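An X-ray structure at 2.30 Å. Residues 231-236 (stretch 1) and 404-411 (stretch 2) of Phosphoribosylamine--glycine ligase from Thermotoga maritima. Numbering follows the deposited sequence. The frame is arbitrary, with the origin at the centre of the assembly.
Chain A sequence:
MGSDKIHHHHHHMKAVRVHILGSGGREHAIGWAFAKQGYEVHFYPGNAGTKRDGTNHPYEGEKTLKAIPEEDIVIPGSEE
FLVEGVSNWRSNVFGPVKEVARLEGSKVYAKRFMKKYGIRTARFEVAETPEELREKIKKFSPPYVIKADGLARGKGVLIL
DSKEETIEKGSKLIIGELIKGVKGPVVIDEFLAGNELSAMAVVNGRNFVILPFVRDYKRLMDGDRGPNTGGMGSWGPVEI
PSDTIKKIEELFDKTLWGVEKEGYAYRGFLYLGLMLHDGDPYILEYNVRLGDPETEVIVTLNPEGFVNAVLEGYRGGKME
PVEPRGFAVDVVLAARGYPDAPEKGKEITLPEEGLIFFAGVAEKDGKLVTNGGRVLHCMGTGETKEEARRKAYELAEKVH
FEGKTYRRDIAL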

ATOM      1  N   GLY A 231       5.393  -4.442  -5.095  1.00 44.51           N
ATOM      2  CA  GLY A 231       5.906  -3.256  -5.801  1.00 42.62           C
ATOM      3  C   GLY A 231       7.419  -3.187  -6.005  1.00 40.30           C
ATOM      4  O   GLY A 231       8.165  -3.238  -5.052  1.00 40.20           O
HETATM    5  N   MSE A 232       7.880  -3.031  -7.244  1.00 41.26           N
HETATM    6  CA  MSE A 232       9.332  -3.027  -7.558  1.00 42.75           C
HETATM    7  C   MSE A 232       9.976  -1.621  -7.707  1.00 43.83           C
HETATM    8  O   MSE A 232      11.180  -1.475  -7.936  1.00 41.70           O
HETATM    9  CB  MSE A 232       9.602  -3.871  -8.785  1.00 40.90           C
HETATM   10  CG  MSE A 232       9.367  -5.336  -8.514  1.00 46.92           C
HETATM   11 SE   MSE A 232      10.618  -6.041  -7.148  1.00 59.31          SE
HETATM   12  CE  MSE A 232      12.323  -6.302  -8.311  1.00 60.26           C
ATOM     13  N   GLY A 233       9.163  -0.595  -7.576  1.00 44.16           N
ATOM     14  CA  GLY A 233       9.680   0.742  -7.479  1.00 43.87           C
ATOM     15  C   GLY A 233       8.536   1.691  -7.678  1.00 44.58           C
ATOM     16  O   GLY A 233       7.406   1.278  -7.966  1.00 43.53           O
ATOM     17  N   SER A 234       8.831   2.973  -7.525  1.00 45.01           N
ATOM     18  CA  SER A 234       7.875   4.002  -7.867  1.00 43.39           C
ATOM     19  C   SER A 234       8.593   5.313  -8.032  1.00 40.38           C
ATOM     20  O   SER A 234       9.774   5.464  -7.701  1.00 38.23           O
ATOM     21  CB  SER A 234       6.786   4.112  -6.815  1.00 43.41           C
ATOM     22  OG  SER A 234       7.391   4.389  -5.587  1.00 52.44           O
ATOM     23  N   TRP A 235       7.882   6.254  -8.608  1.00 38.89           N
ATOM     24  CA  TRP A 235       8.396   7.572  -8.655  1.00 40.52           C
ATOM     25  C   TRP A 235       7.257   8.531  -8.547  1.00 40.34           C
ATOM     26  O   TRP A 235       6.101   8.144  -8.657  1.00 39.25           O
ATOM     27  CB  TRP A 235       9.176   7.789  -9.916  1.00 38.69           C
ATOM     28  CG  TRP A 235       8.368   7.721 -11.124  1.00 42.63           C
ATOM     29  CD1 TRP A 235       8.130   6.608 -11.922  1.00 38.97           C
ATOM     30  CD2 TRP A 235       7.696   8.806 -11.746  1.00 41.34           C
ATOM     31  NE1 TRP A 235       7.333   6.953 -12.987  1.00 35.70           N
ATOM     32  CE2 TRP A 235       7.049   8.297 -12.908  1.00 43.52           C
ATOM     33  CE3 TRP A 235       7.569  10.165 -11.451  1.00 35.44           C
ATOM     34  CZ2 TRP A 235       6.292   9.111 -13.757  1.00 43.79           C
ATOM     35  CZ3 TRP A 235       6.821  10.961 -12.292  1.00 39.54           C
ATOM     36  CH2 TRP A 235       6.200  10.439 -13.436  1.00 41.21           C
ATOM     37  N   GLY A 236       7.595   9.786  -8.294  1.00 39.90           N
ATOM     38  CA  GLY A 236       6.605  10.816  -8.287  1.00 38.54           C
ATOM     39  C   GLY A 236       7.301  12.141  -8.233  1.00 37.89           C
ATOM     40  O   GLY A 236       8.535  12.194  -8.072  1.00 36.36           O
ATOM     41  N   LYS A 404      21.020 -10.070  -5.827  1.00 47.13           N
ATOM     42  CA  LYS A 404      20.386  -8.752  -5.723  1.00 46.87           C
ATOM     43  C   LYS A 404      19.536  -8.488  -6.957  1.00 45.40           C
ATOM     44  O   LYS A 404      20.060  -8.437  -8.066  1.00 45.23           O
ATOM     45  CB  LYS A 404      21.464  -7.673  -5.549  1.00 47.04           C
ATOM     46  CG  LYS A 404      21.102  -6.274  -6.059  1.00 49.84           C
ATOM     47  CD  LYS A 404      22.226  -5.274  -5.734  1.00 49.49           C
ATOM     48  CE  LYS A 404      22.334  -4.163  -6.800  1.00 50.41           C
ATOM     49  NZ  LYS A 404      23.687  -3.559  -6.891  1.00 41.45           N
ATOM     50  N   THR A 405      18.233  -8.307  -6.749  1.00 45.05           N
ATOM     51  CA  THR A 405      17.248  -8.303  -7.828  1.00 45.06           C
ATOM     52  C   THR A 405      16.522  -6.958  -8.003  1.00 43.57           C
ATOM     53  O   THR A 405      15.828  -6.473  -7.088  1.00 42.00           O
ATOM     54  CB  THR A 405      16.211  -9.394  -7.534  1.00 46.41           C
ATOM     55  OG1 THR A 405      16.854 -10.676  -7.514  1.00 47.56           O
ATOM     56  CG2 THR A 405      15.181  -9.498  -8.644  1.00 46.91           C
ATOM     57  N   TYR A 406      16.651  -6.373  -9.186  1.00 39.43           N
ATOM     58  CA  TYR A 406      16.006  -5.120  -9.442  1.00 42.07           C
ATOM     59  C   TYR A 406      15.667  -4.840 -10.887  1.00 41.84           C
ATOM     60  O   TYR A 406      16.161  -5.495 -11.784  1.00 44.46           O
ATOM     61  CB  TYR A 406      16.813  -3.968  -8.858  1.00 45.07           C
ATOM     62  CG  TYR A 406      18.096  -3.571  -9.546  1.00 43.35           C
ATOM     63  CD1 TYR A 406      19.296  -4.137  -9.173  1.00 53.66           C
ATOM     64  CD2 TYR A 406      18.129  -2.536 -10.479  1.00 48.70           C
ATOM     65  CE1 TYR A 406      20.493  -3.725  -9.753  1.00 57.43           C
ATOM     66  CE2 TYR A 406      19.332  -2.110 -11.068  1.00 44.43           C
ATOM     67  CZ  TYR A 406      20.503  -2.707 -10.689  1.00 51.46           C
ATOM     68  OH  TYR A 406      21.711  -2.332 -11.229  1.00 55.60           O
ATOM     69  N   ARG A 407      14.791  -3.844 -11.071  1.00 41.37           N
ATOM     70  CA  ARG A 407      14.348  -3.376 -12.372  1.00 39.14           C
ATOM     71  C   ARG A 407      15.102  -2.129 -12.751  1.00 40.83           C
ATOM     72  O   ARG A 407      15.100  -1.149 -12.003  1.00 42.00           O
ATOM     73  CB  ARG A 407      12.877  -2.997 -12.338  1.00 38.23           C
ATOM     74  CG  ARG A 407      11.944  -4.141 -12.159  1.00 37.60           C
ATOM     75  CD  ARG A 407      10.483  -3.724 -12.187  1.00 38.04           C
ATOM     76  NE  ARG A 407      10.065  -3.258 -13.506  1.00 37.09           N
ATOM     77  CZ  ARG A 407       8.814  -3.138 -13.921  1.00 33.68           C
ATOM     78  NH1 ARG A 407       7.790  -3.466 -13.143  1.00 44.89           N
ATOM     79  NH2 ARG A 407       8.582  -2.677 -15.137  1.00 39.39           N
ATOM     80  N   ARG A 408      15.711  -2.156 -13.928  1.00 43.04           N
ATOM     81  CA  ARG A 408      16.426  -0.993 -14.477  1.00 45.02           C
ATOM     82  C   ARG A 408      15.465  -0.132 -15.283  1.00 43.69           C
ATOM     83  O   ARG A 408      15.842   0.901 -15.827  1.00 42.08           O
ATOM     84  CB  ARG A 408      17.559  -1.466 -15.375  1.00 45.16           C
ATOM     85  CG  ARG A 408      18.549  -2.356 -14.661  1.00 50.55           C
ATOM     86  CD  ARG A 408      18.985  -3.545 -15.461  1.00 62.47           C
ATOM     87  NE  ARG A 408      20.355  -3.913 -15.132  1.00 68.45           N
ATOM     88  CZ  ARG A 408      20.730  -4.517 -14.004  1.00 70.67           C
ATOM     89  NH1 ARG A 408      19.844  -4.837 -13.053  1.00 63.68           N
ATOM     90  NH2 ARG A 408      22.018  -4.806 -13.830  1.00 72.27           N
ATOM     91  N   ASP A 409      14.232  -0.619 -15.323  1.00 43.43           N
ATOM     92  CA  ASP A 409      13.049  -0.020 -15.911  1.00 45.47           C
ATOM     93  C   ASP A 409      12.560   1.297 -15.312  1.00 45.99           C
ATOM     94  O   ASP A 409      11.860   2.047 -15.978  1.00 45.73           O
ATOM     95  CB  ASP A 409      11.906  -1.028 -15.664  1.00 46.75           C
ATOM     96  CG  ASP A 409      10.883  -1.008 -16.730  1.00 50.14           C
ATOM     97  OD1 ASP A 409       9.720  -0.639 -16.452  1.00 54.48           O
ATOM     98  OD2 ASP A 409      11.161  -1.348 -17.890  1.00 55.16           O
ATOM     99  N   ILE A 410      12.869   1.553 -14.044  1.00 47.08           N
ATOM    100  CA  ILE A 410      12.072   2.483 -13.260  1.00 49.35           C
ATOM    101  C   ILE A 410      12.210   3.923 -13.731  1.00 49.29           C
ATOM    102  O   ILE A 410      13.309   4.383 -13.961  1.00 50.65           O
ATOM    103  CB  ILE A 410      12.385   2.277 -11.731  1.00 49.14           C
ATOM    104  CG1 ILE A 410      11.815   0.918 -11.313  1.00 50.71           C
ATOM    105  CG2 ILE A 410      11.788   3.364 -10.865  1.00 50.08           C
ATOM    106  CD1 ILE A 410      12.318   0.410 -10.013  1.00 54.87           C
ATOM    107  N   ALA A 411      11.071   4.594 -13.933  1.00 48.60           N
ATOM    108  CA  ALA A 411      11.000   6.039 -14.174  1.00 47.05           C
ATOM    109  C   ALA A 411      11.776   6.521 -15.389  1.00 46.02           C
ATOM    110  O   ALA A 411      11.910   5.803 -16.383  1.00 46.74           O
ATOM    111  CB  ALA A 411      11.446   6.791 -12.920  1.00 47.42           C
TER
HETATM  112  O   HOH W   1      13.210  -2.684  -8.730  1.00 35.57           O

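Residues 231–236 and 404–411, at least 173 positions apart in sequence wherever they touch, pack with 328 Å² of surface buried between them and with end-to-end directions 24° apart. No direct hydrogen bond crosses the contact; van der Waals packing, mostly by side chains, holds the stretches together, and one water bridges their backbones. Gly 231 does not touch the other stretch, and its positive phi of 137° favours glycine by itself. Met 232, present as selenomethionine, gives up the most area, 100 Å². Its side chain points toward stretch 2 and takes the m rotamer at chi1, chi2 and chi3, a folded course that brings its terminal methyl to the backbone of Thr 405 and Tyr 406: Met 232 CE lies 3.7 Å from Thr 405 O and 4.0 Å from Tyr 406 CA. A long, flexible, unbranched chain suits this place. Nearer its root, Met 232 CB packs 3.5 Å from Arg 407 CD, so that the aliphatic part of the arginine serves as an apolar surface. The charged end of Arg 407 runs on to Asp 409, where NH2 and OD1, 2.7 Å apart, form a salt bridge within stretch 2; the hydrogen bond in it is weak. Water 1 donates to Met 232 O at 2.5 Å and accepts from Arg 407 N at 3.1 Å, satisfying two backbone groups that do not meet directly. The same carbonyl is crowded by a methyl, Met 232 O lying 3.0 Å from Ile 410 CD1. At Gly 233, CA lies 3.7 Å from Ile 410 CD1. An ideal CB here would point toward stretch 2 and come within 2.2 Å of that methyl, a clash; the backbone angles (166°/176°) would also jam it against the preceding carbonyl, which by itself calls for glycine. Ile 410, with chi1 m and chi2 t, thus extends CD1 into space left free by the absent side chain, and its buried, branched hydrocarbon suits the close packing. The strand, which includes Gly 233 to Gly 236, then turns the side chain of Ser 234 away; its OG is hydrogen-bonded elsewhere in the structure, while its backbone O lies 4.3 Å from Ile 410 CG2. Trp 235 points toward stretch 2 again, with chi1 p, and its CD1 meets Ala 411 CB at 3.5 Å in an oblique apolar contact. The small methyl of Ala 411 fits close against the indole. Gly 236 lies beyond the contact.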